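Local coordinates for protein XRE family transcriptional regulator (Pseudomonas putida, PDB 6F8H) that acts as the antitoxin GraA, which counteracts the toxin GraT and, as a helix-turn-helix protein, probably also binds DNA to regulate transcription, at the interface of chains A and B. Numbering follows the deposited sequence. Chains: chain A/B, XRE family transcriptional regulator.

Contact 1: the interface of chains A and B. Residues chain A 59, 62-63, 73, 77; chain B 85, 88-89.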
loop_
_atom_site.group_PDB
_atom_site.type_symbol
_atom_site.label_atom_id
_atom_site.label_comp_id
_atom_site.label_asym_id
_atom_site.label_seq_id
_atom_site.Cartn_x
_atom_site.Cartn_y
_atom_site.Cartn_z
ATOM N N ALA A 59 7.027 3.173 -0.726
ATOM C CA ALA A 59 6.747 4.595 -0.917
ATOM C C ALA A 59 7.973 5.310 -1.508
ATOM O O ALA A 59 7.846 6.128 -2.425
ATOM C CB ALA A 59 6.319 5.237 0.395
ATOM N N ALA A 62 8.240 4.337 -5.203
ATOM C CA ALA A 62 7.186 4.949 -5.993
ATOM C C ALA A 62 7.504 6.421 -6.318
ATOM O O ALA A 62 7.221 6.888 -7.411
ATOM C CB ALA A 62 5.880 4.845 -5.269
ATOM N N LEU A 63 8.084 7.132 -5.357
ATOM C CA LEU A 63 8.556 8.499 -5.576
ATOM C C LEU A 63 9.676 8.541 -6.611
ATOM O O LEU A 63 9.661 9.379 -7.526
ATOM C CB LEU A 63 9.039 9.116 -4.255
ATOM C CG LEU A 63 7.958 9.408 -3.208
ATOM C CD1 LEU A 63 8.538 10.019 -1.963
ATOM C CD2 LEU A 63 6.918 10.336 -3.812
ATOM N N PRO A 73 3.410 9.380 -8.032
ATOM C CA PRO A 73 3.809 8.221 -7.242
ATOM C C PRO A 73 2.578 7.416 -6.787
ATOM O O PRO A 73 2.713 6.226 -6.518
ATOM C CB PRO A 73 4.570 8.841 -6.066
ATOM C CG PRO A 73 3.964 10.184 -5.903
ATOM C CD PRO A 73 3.574 10.647 -7.289
ATOM N N LEU A 77 1.841 3.094 -6.167
ATOM C CA LEU A 77 1.356 2.553 -4.899
ATOM C C LEU A 77 -0.085 2.052 -5.013
ATOM O O LEU A 77 -0.455 1.082 -4.357
ATOM C CB LEU A 77 1.448 3.595 -3.778
ATOM C CG LEU A 77 2.849 3.941 -3.263
ATOM C CD1 LEU A 77 2.798 4.493 -1.843
ATOM C CD2 LEU A 77 3.739 2.725 -3.319
ATOM N N LEU B 85 3.330 7.966 1.516
ATOM C CA LEU B 85 3.913 8.888 0.544
ATOM C C LEU B 85 4.263 10.235 1.165
ATOM O O LEU B 85 5.346 10.756 0.953
ATOM C CB LEU B 85 2.972 9.123 -0.630
ATOM C CG LEU B 85 2.966 8.049 -1.708
ATOM C CD1 LEU B 85 2.002 8.446 -2.818
ATOM C CD2 LEU B 85 4.381 7.820 -2.243
ATOM N N ALA B 88 7.215 9.755 3.327
ATOM C CA ALA B 88 8.414 9.581 2.520
ATOM C C ALA B 88 8.915 10.923 1.986
ATOM O O ALA B 88 10.110 11.219 2.095
ATOM C CB ALA B 88 8.148 8.601 1.358
ATOM N N GLU B 89 8.000 11.722 1.424
ATOM C CA GLU B 89 8.333 13.034 0.858
ATOM C C GLU B 89 8.915 13.973 1.913
ATOM O O GLU B 89 9.828 14.744 1.631
ATOM C CB GLU B 89 7.101 13.696 0.233
ATOM C CG GLU B 89 6.497 12.950 -0.926
ATOM C CD GLU B 89 5.066 13.379 -1.202
ATOM O OE1 GLU B 89 4.568 14.275 -0.490
ATOM O OE2 GLU B 89 4.432 12.803 -2.117
#
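B:Leu85 reaches into chain A between A:Leu63, A:Pro73 and A:Leu77, and this branched-chain packing forms the centre of the patch. A:Leu77 and B:Leu85 approach tip to tip, with A:Leu77 CD1 3.6 Å from B:Leu85 CG. The CD2 branch of B:Leu85 also meets A:Leu63, at 3.9 Å from its CD2, the two side chains running past each other in opposite directions. Both methyls of B:Leu85 touch the proline: CD2 lies 4.0 Å from A:Pro73 CB, and CD1 sits near CG. CG of B:Leu85 lies anti to the carbonyl carbon (chi1 -81°) and CD1 prolongs the chain toward the A:Pro73 ring, while CD2 branches off toward A:Leu63 and A:Leu77.

A second group of contacts joins small and leucine methyls. A:Leu63 CD1 packs 3.6 Å from B:Ala88 CB, and A:Ala59 CB lies 3.9 Å from the same methyl. This methyl-to-methyl contact shows that helix 59-69 of chain A comes close to helix 73-97 of chain B here.

The third kind is aliphatic contact from an acidic residue. B:Glu89 crosses A:Leu63 at about a right angle, offering its methylene stem to both leucine branches. Its chain is extended beyond CG (chi2 161°), which takes the carboxylate alongside the CD2 branch. B:Glu89 CG is 3.7 Å from A:Leu63 CD1, while the carboxylate OE2 is 3.9 Å from CD2.

Contact 2: the interface of chains A and B. Residues chain A 81, 84-85; chain B 59, 73-74, 77-78, 81.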
loop_
_atom_site.group_PDB
_atom_site.type_symbol
_atom_site.label_atom_id
_atom_site.label_comp_id
_atom_site.label_asym_id
_atom_site.label_seq_id
_atom_site.Cartn_x
_atom_site.Cartn_y
_atom_site.Cartn_z
ATOM N N THR A 81 -1.315 -1.586 -3.980
ATOM C CA THR A 81 -2.393 -1.962 -3.060
ATOM C C THR A 81 -3.511 -2.741 -3.776
ATOM O O THR A 81 -4.122 -3.615 -3.177
ATOM C CB THR A 81 -3.008 -0.755 -2.345
ATOM O OG1 THR A 81 -3.542 0.137 -3.313
ATOM C CG2 THR A 81 -1.955 -0.019 -1.477
ATOM N N ASP A 84 -2.144 -6.204 -3.941
ATOM C CA ASP A 84 -2.165 -6.789 -2.606
ATOM C C ASP A 84 -3.578 -7.153 -2.128
ATOM O O ASP A 84 -3.784 -8.176 -1.472
ATOM C CB ASP A 84 -1.508 -5.825 -1.609
ATOM C CG ASP A 84 0.002 -5.762 -1.782
ATOM O OD1 ASP A 84 0.601 -6.789 -2.184
ATOM O OD2 ASP A 84 0.584 -4.696 -1.525
ATOM N N LEU A 85 -4.537 -6.301 -2.451
ATOM C CA LEU A 85 -5.924 -6.541 -2.072
ATOM C C LEU A 85 -6.497 -7.734 -2.837
ATOM O O LEU A 85 -7.048 -8.667 -2.252
ATOM C CB LEU A 85 -6.755 -5.290 -2.326
ATOM C CG LEU A 85 -8.250 -5.375 -2.007
ATOM C CD1 LEU A 85 -8.452 -5.654 -0.531
ATOM C CD2 LEU A 85 -8.982 -4.086 -2.404
ATOM N N ALA B 59 -3.411 -5.271 3.611
ATOM C CA ALA B 59 -4.511 -5.686 2.749
ATOM C C ALA B 59 -5.499 -6.549 3.508
ATOM O O ALA B 59 -6.698 -6.343 3.419
ATOM C CB ALA B 59 -3.980 -6.438 1.533
ATOM N N PRO B 73 -12.467 -1.650 1.154
ATOM C CA PRO B 73 -11.081 -1.909 1.565
ATOM C C PRO B 73 -10.128 -0.815 1.049
ATOM O O PRO B 73 -9.161 -0.466 1.734
ATOM C CB PRO B 73 -10.758 -3.269 0.920
ATOM C CG PRO B 73 -12.092 -3.865 0.543
ATOM C CD PRO B 73 -13.024 -2.712 0.298
ATOM N N GLU B 74 -10.407 -0.279 -0.136
ATOM C CA GLU B 74 -9.554 0.769 -0.704
ATOM C C GLU B 74 -9.513 2.000 0.176
ATOM O O GLU B 74 -8.487 2.674 0.239
ATOM C CB GLU B 74 -10.015 1.175 -2.110
ATOM C CG GLU B 74 -9.809 0.109 -3.156
ATOM C CD GLU B 74 -10.893 -0.941 -3.115
ATOM O OE1 GLU B 74 -11.856 -0.781 -2.339
ATOM O OE2 GLU B 74 -10.783 -1.918 -3.871
ATOM N N LEU B 77 -6.640 1.309 2.509
ATOM C CA LEU B 77 -5.369 1.218 1.793
ATOM C C LEU B 77 -4.939 2.564 1.222
ATOM O O LEU B 77 -3.750 2.866 1.171
ATOM C CB LEU B 77 -5.461 0.180 0.668
ATOM C CG LEU B 77 -5.705 -1.242 1.165
ATOM C CD1 LEU B 77 -6.041 -2.165 0.000
ATOM C CD2 LEU B 77 -4.479 -1.741 1.928
ATOM N N ASN B 78 -5.903 3.370 0.792
ATOM C CA ASN B 78 -5.571 4.650 0.194
ATOM C C ASN B 78 -5.163 5.622 1.282
ATOM O O ASN B 78 -4.277 6.446 1.070
ATOM C CB ASN B 78 -6.736 5.211 -0.645
ATOM C CG ASN B 78 -6.955 4.425 -1.943
ATOM O OD1 ASN B 78 -6.077 3.684 -2.377
ATOM N ND2 ASN B 78 -8.137 4.577 -2.560
ATOM N N THR B 81 -1.569 4.485 1.844
ATOM C CA THR B 81 -0.746 4.958 0.726
ATOM C C THR B 81 -0.406 6.464 0.870
ATOM O O THR B 81 0.759 6.879 0.758
ATOM C CB THR B 81 -1.465 4.709 -0.618
ATOM O OG1 THR B 81 -1.301 3.338 -0.996
ATOM C CG2 THR B 81 -0.901 5.588 -1.732
HETATM O O HOH W 1 -3.486 2.914 -2.579
#
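The carboxylate of B:Glu74 turns one face to A:Leu85, whose CD2 methyl lies on that face, above and just past the OE2 end. A:Leu85 CD2 is 3.7 Å from the carboxylate carbon, B:Glu74 CD. The two side chains cross at about a right angle, and the bend of B:Glu74 at chi2 (80°) folds its acid group back to meet the leucine. The B:Pro73 ring meets the other branch at its rim: A:Leu85 CD1 is 3.6 Å from the ring carbon CB, nearer that corner than the middle of a face, and CD2 also comes near this carbon. The side-chain amide of B:Asn78 points its oxygen end at a water, with OD1 2.7 Å away.

That water also joins the two threonines, lying 2.9 Å from A:Thr81 OG1 and 2.7 Å from B:Thr81 OG1. It therefore links one hydroxyl of chain A to two polar groups of chain B. The threonines differ in rotamer: OG1 of A:Thr81 lies between the backbone N and the carbonyl carbon (chi1 60°), which leaves its CG2 methyl facing B:Thr81 OG1 at 3.5 Å, whereas B:Thr81 OG1 lies anti to the carbonyl carbon (chi1 -80°). A weak hydrogen bond runs from B:Thr81 OG1 to B:Leu77 O.

Further packing involves A:Thr81 and B:Leu77, which run alongside each other antiparallel with their CB atoms 4.0 Å apart; B:Leu77 CD1 also touches A:Leu85 CB. B:Ala59 CB rests 3.5 Å from the backbone carbonyl oxygen of A:Asp84. In the fold, this patch lies where helix 73-99 of chain A runs against helix 73-97 of chain B and the start of helix 59-69 of chain B.

The C-alpha centres of contact 1 and contact 2 are about 15 Å apart, and both draw on the long C-terminal helices, 73-99 in chain A and 73-97 in chain B, together with the helix starting at residue 59. The two-fold symmetry makes them partly equivalent: position 85 of one chain meets positions 59, 73 and 77 of the other in each. The twin leucines nevertheless differ, B:Leu85 CG lying anti to the carbonyl carbon and A:Leu85 CG anti to the backbone N, a local departure from symmetry. The two Thr81 residues face each other in contact 2, where the long helices pass. Together the patches support a dimer, plausibly the functional form.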